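Local coordinates for VESB protease (Vibrio cholerae, PDB 4LK4), which probably acts as an extracellular serine endopeptidase of the trypsin-like S1 family, cutting peptide bonds in proteins, at residues S44-R49 against T112-I118; A117-A121 against R209-G213; Y250-L256 against R341-Q347; L288-F292 against R323-F329. The protein carries 1 engineered substitution. Numbering follows the deposited sequence.

Contact 1: residues S44-R49 against T112-I118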
loop_
_atom_site.group_PDB
_atom_site.type_symbol
_atom_site.label_atom_id
_atom_site.label_comp_id
_atom_site.label_asym_id
_atom_site.label_seq_id
_atom_site.Cartn_x
_atom_site.Cartn_y
_atom_site.Cartn_z
ATOM N N SER A 44 3.835 1.861 -8.074
ATOM C CA SER A 44 4.690 0.987 -8.852
ATOM C C SER A 44 3.980 -0.348 -9.048
ATOM O O SER A 44 3.189 -0.759 -8.196
ATOM C CB SER A 44 6.059 0.819 -8.173
ATOM O OG SER A 44 6.032 -0.048 -7.059
ATOM N N PHE A 45 4.211 -1.003 -10.181
ATOM C CA PHE A 45 3.515 -2.246 -10.504
ATOM C C PHE A 45 4.354 -3.430 -10.040
ATOM O O PHE A 45 5.507 -3.525 -10.445
ATOM C CB PHE A 45 3.256 -2.324 -12.012
ATOM C CG PHE A 45 2.552 -3.597 -12.443
ATOM C CD1 PHE A 45 1.404 -4.008 -11.817
ATOM C CD2 PHE A 45 3.049 -4.378 -13.501
ATOM C CE1 PHE A 45 0.765 -5.172 -12.215
ATOM C CE2 PHE A 45 2.414 -5.542 -13.896
ATOM C CZ PHE A 45 1.276 -5.942 -13.247
ATOM N N LEU A 46 3.811 -4.306 -9.190
ATOM C CA LEU A 46 4.619 -5.423 -8.640
ATOM C C LEU A 46 4.502 -6.713 -9.440
ATOM O O LEU A 46 5.248 -7.660 -9.212
ATOM C CB LEU A 46 4.259 -5.721 -7.196
ATOM C CG LEU A 46 4.386 -4.555 -6.233
ATOM C CD1 LEU A 46 3.703 -4.873 -4.923
ATOM C CD2 LEU A 46 5.834 -4.225 -5.976
ATOM N N GLY A 47 3.572 -6.747 -10.388
ATOM C CA GLY A 47 3.317 -7.957 -11.175
ATOM C C GLY A 47 1.922 -8.480 -10.860
ATOM O O GLY A 47 1.354 -8.214 -9.773
ATOM N N GLY A 48 1.360 -9.205 -11.824
ATOM C CA GLY A 48 0.049 -9.813 -11.653
ATOM C C GLY A 48 -0.959 -8.723 -11.532
ATOM O O GLY A 48 -1.098 -7.941 -12.423
ATOM N N ARG A 49 -1.638 -8.651 -10.407
ATOM C CA ARG A 49 -2.658 -7.641 -10.220
ATOM C C ARG A 49 -2.343 -6.692 -9.057
ATOM O O ARG A 49 -3.250 -6.101 -8.494
ATOM C CB ARG A 49 -4.038 -8.308 -10.051
ATOM C CG ARG A 49 -4.181 -9.239 -8.842
ATOM C CD ARG A 49 -5.623 -9.601 -8.550
ATOM N NE ARG A 49 -6.067 -10.735 -9.366
ATOM C CZ ARG A 49 -7.051 -10.716 -10.269
ATOM N NH1 ARG A 49 -7.751 -9.614 -10.519
ATOM N NH2 ARG A 49 -7.326 -11.820 -10.943
ATOM N N THR A 112 -5.183 -8.844 -14.013
ATOM C CA THR A 112 -3.746 -8.878 -14.025
ATOM C C THR A 112 -3.240 -8.053 -15.195
ATOM O O THR A 112 -3.942 -7.864 -16.174
ATOM C CB THR A 112 -3.239 -10.326 -14.189
ATOM O OG1 THR A 112 -3.703 -10.873 -15.433
ATOM C CG2 THR A 112 -3.721 -11.217 -13.033
ATOM N N SER A 113 -2.032 -7.529 -15.083
ATOM C CA SER A 113 -1.331 -6.994 -16.233
ATOM C C SER A 113 -0.121 -7.852 -16.477
ATOM O O SER A 113 0.401 -8.484 -15.541
ATOM C CB SER A 113 -0.869 -5.563 -15.991
ATOM O OG SER A 113 -0.251 -5.008 -17.158
ATOM N N SER A 114 0.343 -7.854 -17.727
ATOM C CA SER A 114 1.574 -8.547 -18.058
ATOM C C SER A 114 2.698 -7.554 -18.377
ATOM O O SER A 114 3.776 -7.961 -18.766
ATOM C CB SER A 114 1.338 -9.550 -19.194
ATOM O OG SER A 114 1.068 -8.890 -20.420
ATOM N N LEU A 115 2.460 -6.257 -18.170
ATOM C CA LEU A 115 3.517 -5.244 -18.320
ATOM C C LEU A 115 4.647 -5.494 -17.328
ATOM O O LEU A 115 4.445 -6.188 -16.348
ATOM C CB LEU A 115 2.950 -3.840 -18.113
ATOM C CG LEU A 115 1.970 -3.389 -19.202
ATOM C CD1 LEU A 115 1.482 -1.990 -18.872
ATOM C CD2 LEU A 115 2.619 -3.391 -20.582
ATOM N N PRO A 116 5.848 -4.949 -17.585
ATOM C CA PRO A 116 6.950 -5.286 -16.698
ATOM C C PRO A 116 6.734 -4.783 -15.288
ATOM O O PRO A 116 6.119 -3.734 -15.076
ATOM C CB PRO A 116 8.150 -4.588 -17.323
ATOM C CG PRO A 116 7.753 -4.287 -18.730
ATOM C CD PRO A 116 6.272 -4.072 -18.684
ATOM N N ALA A 117 7.251 -5.548 -14.334
ATOM C CA ALA A 117 7.132 -5.228 -12.926
ATOM C C ALA A 117 8.440 -4.623 -12.420
ATOM O O ALA A 117 9.518 -4.887 -12.936
ATOM C CB ALA A 117 6.788 -6.478 -12.133
ATOM N N ILE A 118 8.327 -3.785 -11.404
ATOM C CA ILE A 118 9.493 -3.237 -10.761
ATOM C C ILE A 118 10.141 -4.309 -9.892
ATOM O O ILE A 118 9.508 -5.267 -9.506
ATOM C CB ILE A 118 9.106 -2.021 -9.914
ATOM C CG1 ILE A 118 10.347 -1.147 -9.679
ATOM C CG2 ILE A 118 8.384 -2.435 -8.618
ATOM C CD1 ILE A 118 9.978 0.284 -9.328
HETATM O O HOH W 1 2.862 -9.408 -14.199
#
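S44 faces the loop directly: its OG sits 3.7 Å from I118 CG2, while the same hydroxyl is hydrogen-bonded to Q211. At F45 the backbone takes over, with I118 N donating to F45 O (3.0 Å, nearly straight) and A117 CA adding a CA-H...O contact to that oxygen. The F45 ring, chi1 t, reaches into the curve of 113-117; F45 CZ lies 3.5 Å from S113 CB, and the ring edge meets L115 O, 3.2 Å from F45 CE2. L46 brings CD2 to 4.1 Å from I118 CG2. Beyond L46, in strand 39-46 of the N-terminal trypsin-type barrel, the chain turns a corner through 47-49 toward strand 50-53. G47 and G48 both have positive phi, and at G47 a CB would jam against the preceding carbonyl. G48 O accepts from S113 N at 2.8 Å, and water 1 joins G48 N to S113 O. Within 112-118, S113 OG accepts from L115 N in an ST turn. R49 lays its guanidinium face against T112 CG2, with NH1 hydrogen-bonded to L109 O.

Contact 2: residues A117-A121 against R209-G213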
loop_
_atom_site.group_PDB
_atom_site.type_symbol
_atom_site.label_atom_id
_atom_site.label_comp_id
_atom_site.label_asym_id
_atom_site.label_seq_id
_atom_site.Cartn_x
_atom_site.Cartn_y
_atom_site.Cartn_z
ATOM N N ALA A 117 7.251 -5.548 -14.334
ATOM C CA ALA A 117 7.132 -5.228 -12.926
ATOM C C ALA A 117 8.440 -4.623 -12.420
ATOM O O ALA A 117 9.518 -4.887 -12.936
ATOM C CB ALA A 117 6.788 -6.478 -12.133
ATOM N N ILE A 118 8.327 -3.785 -11.404
ATOM C CA ILE A 118 9.493 -3.237 -10.761
ATOM C C ILE A 118 10.141 -4.309 -9.892
ATOM O O ILE A 118 9.508 -5.267 -9.506
ATOM C CB ILE A 118 9.106 -2.021 -9.914
ATOM C CG1 ILE A 118 10.347 -1.147 -9.679
ATOM C CG2 ILE A 118 8.384 -2.435 -8.618
ATOM C CD1 ILE A 118 9.978 0.284 -9.328
ATOM N N THR A 119 11.415 -4.149 -9.615
ATOM C CA THR A 119 12.125 -5.028 -8.732
ATOM C C THR A 119 12.277 -4.262 -7.447
ATOM O O THR A 119 12.739 -3.115 -7.437
ATOM C CB THR A 119 13.487 -5.425 -9.337
ATOM O OG1 THR A 119 13.261 -6.137 -10.561
ATOM C CG2 THR A 119 14.280 -6.324 -8.376
ATOM N N LEU A 120 11.841 -4.886 -6.363
ATOM C CA LEU A 120 11.873 -4.261 -5.059
ATOM C C LEU A 120 13.210 -4.514 -4.431
ATOM O O LEU A 120 13.844 -5.517 -4.713
ATOM C CB LEU A 120 10.775 -4.841 -4.176
ATOM C CG LEU A 120 9.329 -4.524 -4.542
ATOM C CD1 LEU A 120 8.400 -5.033 -3.453
ATOM C CD2 LEU A 120 9.123 -3.044 -4.720
ATOM N N ALA A 121 13.654 -3.601 -3.580
ATOM C CA ALA A 121 14.916 -3.798 -2.870
ATOM C C ALA A 121 14.807 -4.975 -1.867
ATOM O O ALA A 121 13.743 -5.232 -1.304
ATOM C CB ALA A 121 15.306 -2.526 -2.150
ATOM N N ARG A 209 18.428 0.248 -9.928
ATOM C CA ARG A 209 17.008 0.599 -10.138
ATOM C C ARG A 209 16.029 -0.112 -9.221
ATOM O O ARG A 209 14.833 -0.064 -9.467
ATOM C CB ARG A 209 16.542 0.338 -11.584
ATOM C CG ARG A 209 17.497 0.738 -12.693
ATOM C CD ARG A 209 17.927 2.183 -12.599
ATOM N NE ARG A 209 16.822 3.104 -12.843
ATOM C CZ ARG A 209 16.960 4.426 -12.862
ATOM N NH1 ARG A 209 18.166 4.992 -12.658
ATOM N NH2 ARG A 209 15.894 5.185 -13.088
ATOM N N GLU A 210 16.512 -0.783 -8.189
ATOM C CA GLU A 210 15.617 -1.515 -7.293
ATOM C C GLU A 210 14.817 -0.429 -6.551
ATOM O O GLU A 210 15.371 0.625 -6.210
ATOM C CB GLU A 210 16.406 -2.407 -6.311
ATOM C CG GLU A 210 17.321 -3.492 -6.936
ATOM C CD GLU A 210 18.740 -3.016 -7.378
ATOM O OE1 GLU A 210 19.131 -1.817 -7.234
ATOM O OE2 GLU A 210 19.502 -3.875 -7.888
ATOM N N GLN A 211 13.520 -0.654 -6.339
ATOM C CA GLN A 211 12.724 0.305 -5.587
ATOM C C GLN A 211 13.042 0.181 -4.122
ATOM O O GLN A 211 12.765 -0.832 -3.509
ATOM C CB GLN A 211 11.232 0.111 -5.798
ATOM C CG GLN A 211 10.402 1.060 -4.961
ATOM C CD GLN A 211 8.917 1.021 -5.314
ATOM O OE1 GLN A 211 8.475 0.309 -6.221
ATOM N NE2 GLN A 211 8.147 1.806 -4.602
ATOM N N LEU A 212 13.655 1.219 -3.581
ATOM C CA LEU A 212 14.061 1.261 -2.201
ATOM C C LEU A 212 12.931 1.846 -1.348
ATOM O O LEU A 212 12.841 1.584 -0.166
ATOM C CB LEU A 212 15.281 2.160 -2.074
ATOM C CG LEU A 212 15.857 2.381 -0.674
ATOM C CD1 LEU A 212 16.496 1.115 -0.153
ATOM C CD2 LEU A 212 16.901 3.480 -0.710
ATOM N N GLY A 213 12.087 2.681 -1.928
ATOM C CA GLY A 213 11.187 3.448 -1.108
ATOM C C GLY A 213 9.935 3.877 -1.816
ATOM O O GLY A 213 9.828 3.705 -3.034
HETATM O O HOH W 2 13.250 -2.108 -10.803
#
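This is a single beta bridge between an irregular connection and strand 211-216, and it spans the two barrels of the trypsin fold. Residues 117-121 belong to the linker that leaves the N-terminal barrel, whereas strand 211-216 is part of the C-terminal one; in S1 proteases this strand runs on toward the wall of the substrate-binding cleft. The bridge pairs L120 with Q211, CA atoms 4.7 Å apart. Both of its hydrogen bonds use the backbone of Q211: its N donates to T119 O at 2.8 Å, and its O accepts from A121 N at 2.9 Å. E210 CA adds a CA-H...O contact to T119 O at 3.3 Å. The bridge goes no further as strand pairing, and the two chain directions diverge by 55°. At one end water 2 takes over, accepting from T119 N and donating to R209 O. At the other, A121 CB packs 4.3 Å from L212 CD1, just where L212 and G213 together face I203 in a classic beta bulge. The extended Q211 side chain runs alongside the linker, its OE1 3.5 Å from I118 CD1 and 3.7 Å from L120 CD2. That oxygen is hydrogen-bonded to S44 in the first barrel, and the other end of the same amide, Q211 NE2, donates to G213 O at 3.0 Å.

Contact 3: residues Y250-L256 against R341-Q347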
loop_
_atom_site.group_PDB
_atom_site.type_symbol
_atom_site.label_atom_id
_atom_site.label_comp_id
_atom_site.label_asym_id
_atom_site.label_seq_id
_atom_site.Cartn_x
_atom_site.Cartn_y
_atom_site.Cartn_z
ATOM N N TYR A 250 -9.383 -10.269 0.005
ATOM C CA TYR A 250 -10.379 -10.092 1.030
ATOM C C TYR A 250 -10.629 -8.643 1.478
ATOM O O TYR A 250 -9.822 -7.739 1.244
ATOM C CB TYR A 250 -9.962 -10.922 2.223
ATOM C CG TYR A 250 -8.678 -10.485 2.871
ATOM C CD1 TYR A 250 -7.438 -10.839 2.329
ATOM C CD2 TYR A 250 -8.693 -9.724 4.027
ATOM C CE1 TYR A 250 -6.244 -10.444 2.930
ATOM C CE2 TYR A 250 -7.511 -9.312 4.634
ATOM C CZ TYR A 250 -6.281 -9.679 4.086
ATOM O OH TYR A 250 -5.108 -9.306 4.724
ATOM N N ASP A 251 -11.762 -8.461 2.153
ATOM C CA ASP A 251 -12.099 -7.208 2.828
ATOM C C ASP A 251 -11.214 -7.063 4.063
ATOM O O ASP A 251 -11.300 -7.871 5.020
ATOM C CB ASP A 251 -13.582 -7.198 3.253
ATOM C CG ASP A 251 -14.531 -7.469 2.093
ATOM O OD1 ASP A 251 -14.478 -6.702 1.118
ATOM O OD2 ASP A 251 -15.331 -8.430 2.146
ATOM N N GLN A 252 -10.374 -6.038 4.057
ATOM C CA GLN A 252 -9.442 -5.835 5.149
ATOM C C GLN A 252 -10.082 -5.086 6.314
ATOM O O GLN A 252 -10.086 -5.575 7.428
ATOM C CB GLN A 252 -8.234 -5.056 4.672
ATOM C CG GLN A 252 -7.038 -5.154 5.610
ATOM C CD GLN A 252 -5.987 -4.083 5.315
ATOM O OE1 GLN A 252 -6.285 -3.035 4.756
ATOM N NE2 GLN A 252 -4.760 -4.345 5.726
ATOM N N VAL A 253 -10.626 -3.906 6.051
ATOM C CA VAL A 253 -11.032 -3.005 7.122
ATOM C C VAL A 253 -12.453 -2.619 6.859
ATOM O O VAL A 253 -12.766 -2.063 5.823
ATOM C CB VAL A 253 -10.185 -1.701 7.171
ATOM C CG1 VAL A 253 -10.689 -0.762 8.255
ATOM C CG2 VAL A 253 -8.735 -2.006 7.445
ATOM N N ALA A 254 -13.316 -2.882 7.813
ATOM C CA ALA A 254 -14.641 -2.316 7.780
ATOM C C ALA A 254 -14.646 -1.270 8.851
ATOM O O ALA A 254 -14.658 -1.592 10.023
ATOM C CB ALA A 254 -15.661 -3.388 8.054
ATOM N N ASN A 255 -14.559 -0.012 8.452
ATOM C CA ASN A 255 -14.638 1.080 9.411
ATOM C C ASN A 255 -16.042 1.633 9.393
ATOM O O ASN A 255 -16.402 2.320 8.456
ATOM C CB ASN A 255 -13.655 2.207 9.086
ATOM C CG ASN A 255 -13.659 3.303 10.153
ATOM O OD1 ASN A 255 -14.694 3.608 10.767
ATOM N ND2 ASN A 255 -12.490 3.883 10.396
ATOM N N LEU A 256 -16.818 1.353 10.436
ATOM C CA LEU A 256 -18.196 1.791 10.473
ATOM C C LEU A 256 -18.328 3.218 10.935
ATOM O O LEU A 256 -19.428 3.734 11.000
ATOM C CB LEU A 256 -19.012 0.894 11.391
ATOM C CG LEU A 256 -18.838 -0.592 11.100
ATOM C CD1 LEU A 256 -19.961 -1.342 11.768
ATOM C CD2 LEU A 256 -18.784 -0.913 9.605
ATOM N N ARG A 341 -2.399 -15.878 5.528
ATOM C CA ARG A 341 -3.122 -15.249 6.612
ATOM C C ARG A 341 -3.763 -14.007 6.061
ATOM O O ARG A 341 -3.105 -13.214 5.404
ATOM C CB ARG A 341 -2.174 -14.878 7.760
ATOM C CG ARG A 341 -1.560 -16.086 8.472
ATOM C CD ARG A 341 -0.541 -15.696 9.536
ATOM N NE ARG A 341 0.048 -16.857 10.211
ATOM C CZ ARG A 341 -0.329 -17.337 11.400
ATOM N NH1 ARG A 341 -1.313 -16.791 12.105
ATOM N NH2 ARG A 341 0.289 -18.392 11.895
ATOM N N ALA A 342 -5.044 -13.845 6.312
ATOM C CA ALA A 342 -5.726 -12.610 6.074
ATOM C C ALA A 342 -6.057 -12.024 7.431
ATOM O O ALA A 342 -6.668 -12.694 8.286
ATOM C CB ALA A 342 -6.998 -12.851 5.297
ATOM N N THR A 343 -5.678 -10.759 7.609
ATOM C CA THR A 343 -5.955 -10.013 8.830
ATOM C C THR A 343 -6.936 -8.892 8.495
ATOM O O THR A 343 -6.632 -8.010 7.707
ATOM C CB THR A 343 -4.642 -9.464 9.414
ATOM O OG1 THR A 343 -3.724 -10.539 9.554
ATOM C CG2 THR A 343 -4.820 -8.856 10.750
ATOM N N SER A 344 -8.128 -8.960 9.086
ATOM C CA SER A 344 -9.177 -7.957 8.887
ATOM C C SER A 344 -9.421 -7.166 10.155
ATOM O O SER A 344 -8.909 -7.517 11.203
ATOM C CB SER A 344 -10.468 -8.632 8.481
ATOM O OG SER A 344 -10.305 -9.326 7.264
ATOM N N ARG A 345 -10.204 -6.096 10.042
ATOM C CA ARG A 345 -10.421 -5.164 11.136
ATOM C C ARG A 345 -11.833 -4.627 11.083
ATOM O O ARG A 345 -12.332 -4.289 10.036
ATOM C CB ARG A 345 -9.470 -3.991 11.045
ATOM C CG ARG A 345 -9.870 -2.800 11.912
ATOM C CD ARG A 345 -8.812 -1.705 11.928
ATOM N NE ARG A 345 -7.630 -2.177 12.630
ATOM C CZ ARG A 345 -6.432 -1.596 12.591
ATOM N NH1 ARG A 345 -6.225 -0.475 11.875
ATOM N NH2 ARG A 345 -5.415 -2.149 13.257
ATOM N N ILE A 346 -12.479 -4.590 12.230
ATOM C CA ILE A 346 -13.745 -3.934 12.378
ATOM C C ILE A 346 -13.528 -2.812 13.369
ATOM O O ILE A 346 -12.898 -2.980 14.403
ATOM C CB ILE A 346 -14.842 -4.897 12.848
ATOM C CG1 ILE A 346 -16.184 -4.207 12.843
ATOM C CG2 ILE A 346 -14.566 -5.453 14.243
ATOM C CD1 ILE A 346 -17.320 -5.185 12.882
ATOM N N GLN A 347 -14.053 -1.662 13.036
ATOM C CA GLN A 347 -13.776 -0.482 13.786
ATOM C C GLN A 347 -15.003 0.398 13.786
ATOM O O GLN A 347 -15.724 0.453 12.784
ATOM C CB GLN A 347 -12.630 0.269 13.123
ATOM C CG GLN A 347 -12.262 1.564 13.818
ATOM C CD GLN A 347 -10.935 2.138 13.324
ATOM O OE1 GLN A 347 -10.175 1.485 12.603
ATOM N NE2 GLN A 347 -10.662 3.371 13.716
HETATM O O HOH W 3 -4.229 -7.197 6.737
#
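Start with the Y250 hydroxyl. Y250 OH accepts a hydrogen bond from T343 N at 3.3 Å and also meets water 3, which takes a bond from Q252 NE2 and gives one to T343 O at 2.7 Å; Q252 NE2 also donates to R91 O. Over one face of the ring, A342 CB sits 3.4 Å from the Y250 centroid and almost on its normal, a clean CH-pi contact. S344 OG donates to D251 O at 2.9 Å and has a further partner in Y270. From Q252 onward the backbones pair: R345 N donates to Q252 O (2.7 Å, somewhat bent), and R345 O accepts from A254 N at 2.8 Å. These are the first and last strands of the C-terminal Ig-like domain, running parallel within an otherwise antiparallel sheet; over 253-256 and 341-347 the axes lie 4.7 Å apart and 2° from parallel. A254 also uses its carbonyl, with Q347 N donating to A254 O at 3.1 Å, and L256 N closes the series onto Q347 O at 2.7 Å. V253, N255, R345 and Q347 point to one face, A254 and I346 to the other. Of the charged ends, R345 forms a salt bridge to D328, R341 one to E330, and D251 OD2 accepts from T269 N.

Contact 4: residues L288-F292 against R323-F329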
loop_
_atom_site.group_PDB
_atom_site.type_symbol
_atom_site.label_atom_id
_atom_site.label_comp_id
_atom_site.label_asym_id
_atom_site.label_seq_id
_atom_site.Cartn_x
_atom_site.Cartn_y
_atom_site.Cartn_z
ATOM N N LEU A 288 -9.902 -12.342 21.011
ATOM C CA LEU A 288 -10.650 -11.085 21.154
ATOM C C LEU A 288 -11.622 -11.112 22.333
ATOM O O LEU A 288 -12.017 -12.200 22.782
ATOM C CB LEU A 288 -11.399 -10.774 19.858
ATOM C CG LEU A 288 -10.468 -10.438 18.693
ATOM C CD1 LEU A 288 -11.268 -10.318 17.406
ATOM C CD2 LEU A 288 -9.676 -9.167 18.988
ATOM N N PRO A 289 -12.015 -9.918 22.849
ATOM C CA PRO A 289 -12.873 -9.892 24.053
ATOM C C PRO A 289 -14.326 -10.338 23.839
ATOM O O PRO A 289 -14.713 -10.776 22.737
ATOM C CB PRO A 289 -12.835 -8.423 24.519
ATOM C CG PRO A 289 -11.946 -7.686 23.591
ATOM C CD PRO A 289 -11.547 -8.576 22.453
ATOM N N ALA A 290 -15.103 -10.204 24.911
ATOM C CA ALA A 290 -16.520 -10.558 24.937
ATOM C C ALA A 290 -17.388 -9.637 24.091
ATOM O O ALA A 290 -18.410 -10.065 23.579
ATOM C CB ALA A 290 -17.018 -10.555 26.365
ATOM N N ASP A 291 -16.987 -8.375 23.958
ATOM C CA ASP A 291 -17.631 -7.453 23.020
ATOM C C ASP A 291 -17.733 -8.035 21.611
ATOM O O ASP A 291 -18.696 -7.787 20.887
ATOM C CB ASP A 291 -16.808 -6.169 22.884
ATOM C CG ASP A 291 -16.719 -5.377 24.165
ATOM O OD1 ASP A 291 -17.673 -5.408 24.959
ATOM O OD2 ASP A 291 -15.687 -4.700 24.356
ATOM N N PHE A 292 -16.702 -8.764 21.202
ATOM C CA PHE A 292 -16.617 -9.260 19.844
ATOM C C PHE A 292 -17.246 -10.635 19.781
ATOM O O PHE A 292 -17.181 -11.381 20.730
ATOM C CB PHE A 292 -15.159 -9.301 19.410
ATOM C CG PHE A 292 -14.951 -9.842 18.040
ATOM C CD1 PHE A 292 -14.814 -11.206 17.836
ATOM C CD2 PHE A 292 -14.877 -8.988 16.949
ATOM C CE1 PHE A 292 -14.621 -11.714 16.566
ATOM C CE2 PHE A 292 -14.676 -9.488 15.675
ATOM C CZ PHE A 292 -14.551 -10.854 15.486
ATOM N N ARG A 323 -16.544 4.708 23.631
ATOM C CA ARG A 323 -15.124 4.593 23.306
ATOM C C ARG A 323 -14.896 4.184 21.850
ATOM O O ARG A 323 -15.842 3.988 21.084
ATOM C CB ARG A 323 -14.440 3.592 24.257
ATOM C CG ARG A 323 -15.071 2.205 24.307
ATOM C CD ARG A 323 -14.374 1.340 25.353
ATOM N NE ARG A 323 -14.244 -0.070 24.960
ATOM C CZ ARG A 323 -13.439 -0.527 23.991
ATOM N NH1 ARG A 323 -12.697 0.305 23.268
ATOM N NH2 ARG A 323 -13.384 -1.831 23.723
ATOM N N GLN A 324 -13.627 4.084 21.474
ATOM C CA GLN A 324 -13.255 3.565 20.174
ATOM C C GLN A 324 -13.105 2.063 20.217
ATOM O O GLN A 324 -12.389 1.531 21.052
ATOM C CB GLN A 324 -11.928 4.135 19.757
ATOM C CG GLN A 324 -11.865 5.643 19.827
ATOM C CD GLN A 324 -10.760 6.189 18.939
ATOM O OE1 GLN A 324 -10.733 5.933 17.722
ATOM N NE2 GLN A 324 -9.828 6.924 19.545
ATOM N N TYR A 325 -13.766 1.384 19.298
ATOM C CA TYR A 325 -13.619 -0.048 19.165
ATOM C C TYR A 325 -12.788 -0.310 17.927
ATOM O O TYR A 325 -13.070 0.220 16.860
ATOM C CB TYR A 325 -14.989 -0.730 19.034
ATOM C CG TYR A 325 -15.834 -0.658 20.278
ATOM C CD1 TYR A 325 -16.522 0.512 20.620
ATOM C CD2 TYR A 325 -15.970 -1.765 21.117
ATOM C CE1 TYR A 325 -17.308 0.569 21.763
ATOM C CE2 TYR A 325 -16.763 -1.712 22.259
ATOM C CZ TYR A 325 -17.421 -0.545 22.574
ATOM O OH TYR A 325 -18.188 -0.495 23.704
ATOM N N GLN A 326 -11.748 -1.119 18.088
ATOM C CA GLN A 326 -10.937 -1.546 16.976
ATOM C C GLN A 326 -10.466 -2.957 17.202
ATOM O O GLN A 326 -9.543 -3.189 17.990
ATOM C CB GLN A 326 -9.726 -0.637 16.805
ATOM C CG GLN A 326 -8.986 -0.885 15.498
ATOM C CD GLN A 326 -7.772 -0.001 15.356
ATOM O OE1 GLN A 326 -7.812 1.020 14.659
ATOM N NE2 GLN A 326 -6.692 -0.370 16.025
ATOM N N TYR A 327 -11.092 -3.900 16.505
ATOM C CA TYR A 327 -10.740 -5.309 16.656
ATOM C C TYR A 327 -10.190 -5.901 15.374
ATOM O O TYR A 327 -10.829 -5.841 14.332
ATOM C CB TYR A 327 -11.937 -6.145 17.115
ATOM C CG TYR A 327 -12.507 -5.749 18.440
ATOM C CD1 TYR A 327 -11.699 -5.650 19.567
ATOM C CD2 TYR A 327 -13.866 -5.507 18.589
ATOM C CE1 TYR A 327 -12.239 -5.314 20.810
ATOM C CE2 TYR A 327 -14.403 -5.167 19.818
ATOM C CZ TYR A 327 -13.588 -5.060 20.921
ATOM O OH TYR A 327 -14.134 -4.717 22.143
ATOM N N ASP A 328 -9.024 -6.515 15.502
ATOM C CA ASP A 328 -8.346 -7.202 14.425
ATOM C C ASP A 328 -8.431 -8.697 14.588
ATOM O O ASP A 328 -8.158 -9.228 15.654
ATOM C CB ASP A 328 -6.882 -6.784 14.430
ATOM C CG ASP A 328 -6.709 -5.316 14.065
ATOM O OD1 ASP A 328 -7.718 -4.715 13.636
ATOM O OD2 ASP A 328 -5.595 -4.760 14.187
ATOM N N PHE A 329 -8.812 -9.379 13.526
ATOM C CA PHE A 329 -8.863 -10.830 13.541
ATOM C C PHE A 329 -8.260 -11.393 12.257
ATOM O O PHE A 329 -8.235 -10.741 11.214
ATOM C CB PHE A 329 -10.300 -11.321 13.716
ATOM C CG PHE A 329 -11.234 -10.792 12.679
ATOM C CD1 PHE A 329 -11.831 -9.560 12.839
ATOM C CD2 PHE A 329 -11.486 -11.515 11.529
ATOM C CE1 PHE A 329 -12.678 -9.059 11.871
ATOM C CE2 PHE A 329 -12.336 -11.033 10.565
ATOM C CZ PHE A 329 -12.930 -9.795 10.730
#
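F292, Y327 and F329 form an aromatic cluster at the middle of this contact. The F292 ring turns its edge toward the face of Y327 in an offset edge-to-face pair, with centroids 6.0 Å apart and planes at 78°. It meets F329 obliquely, with F292 CZ 4.0 Å from F329 CD1; F329 in turn stands edge-to-face with F268. L288 closes in next, its CD2 4.1 Å from Y327 CD1 and its CD1 3.9 Å from F329 CB, and P289 CG lies 3.7 Å from Y327 CE1. No backbone pairing joins the two segments: even at their nearest, L288 CA and Y327 CA are still 7.3 Å apart. They lie across the interior of the Ig-like domain, where the loop leading into strand 292-297 faces strand 324-335, and V315 and V317 of strand 310-319 add to the packing. A turn, with F292 N bonded to P289 O, carries D291 to the polar edge. There D291 OD2 is 2.7 Å from Y327 OH and 3.8 Å from Y325 CE2, and it makes a long salt bridge of 3.7 Å to R323 NH2. The Y325 hydroxyl looks elsewhere, bonding H321 N. The contact is therefore mainly apolar: rings, leucine and proline fill the gap between the layers, and a carboxylate, D291, lies against the tyrosines at the edge, its ion pair with R323 a long one.

Contacts 1 and 2 follow one another along the linker, sharing A117 and I118, with centres 12 Å apart; S44 OG to Q211 OE1 (2.6 Å, a probable hydrogen bond) connects them across the two barrels. Neither contains the catalytic residues, but strand 39-46 includes C41, whose disulfide to C57 lies next to the triad histidine in S1 proteases. Contacts 3 and 4 belong to the Ig-like domain, their centres also 12 Å apart. Their strands, 338-349 and 324-335, are sheet neighbours, linked by R345 NE to D328 OD1 (2.7 Å). Between the domains, contacts 1 and 3 come within about 9 Å at nearest atoms, contacts 2 and 4 within about 23 Å.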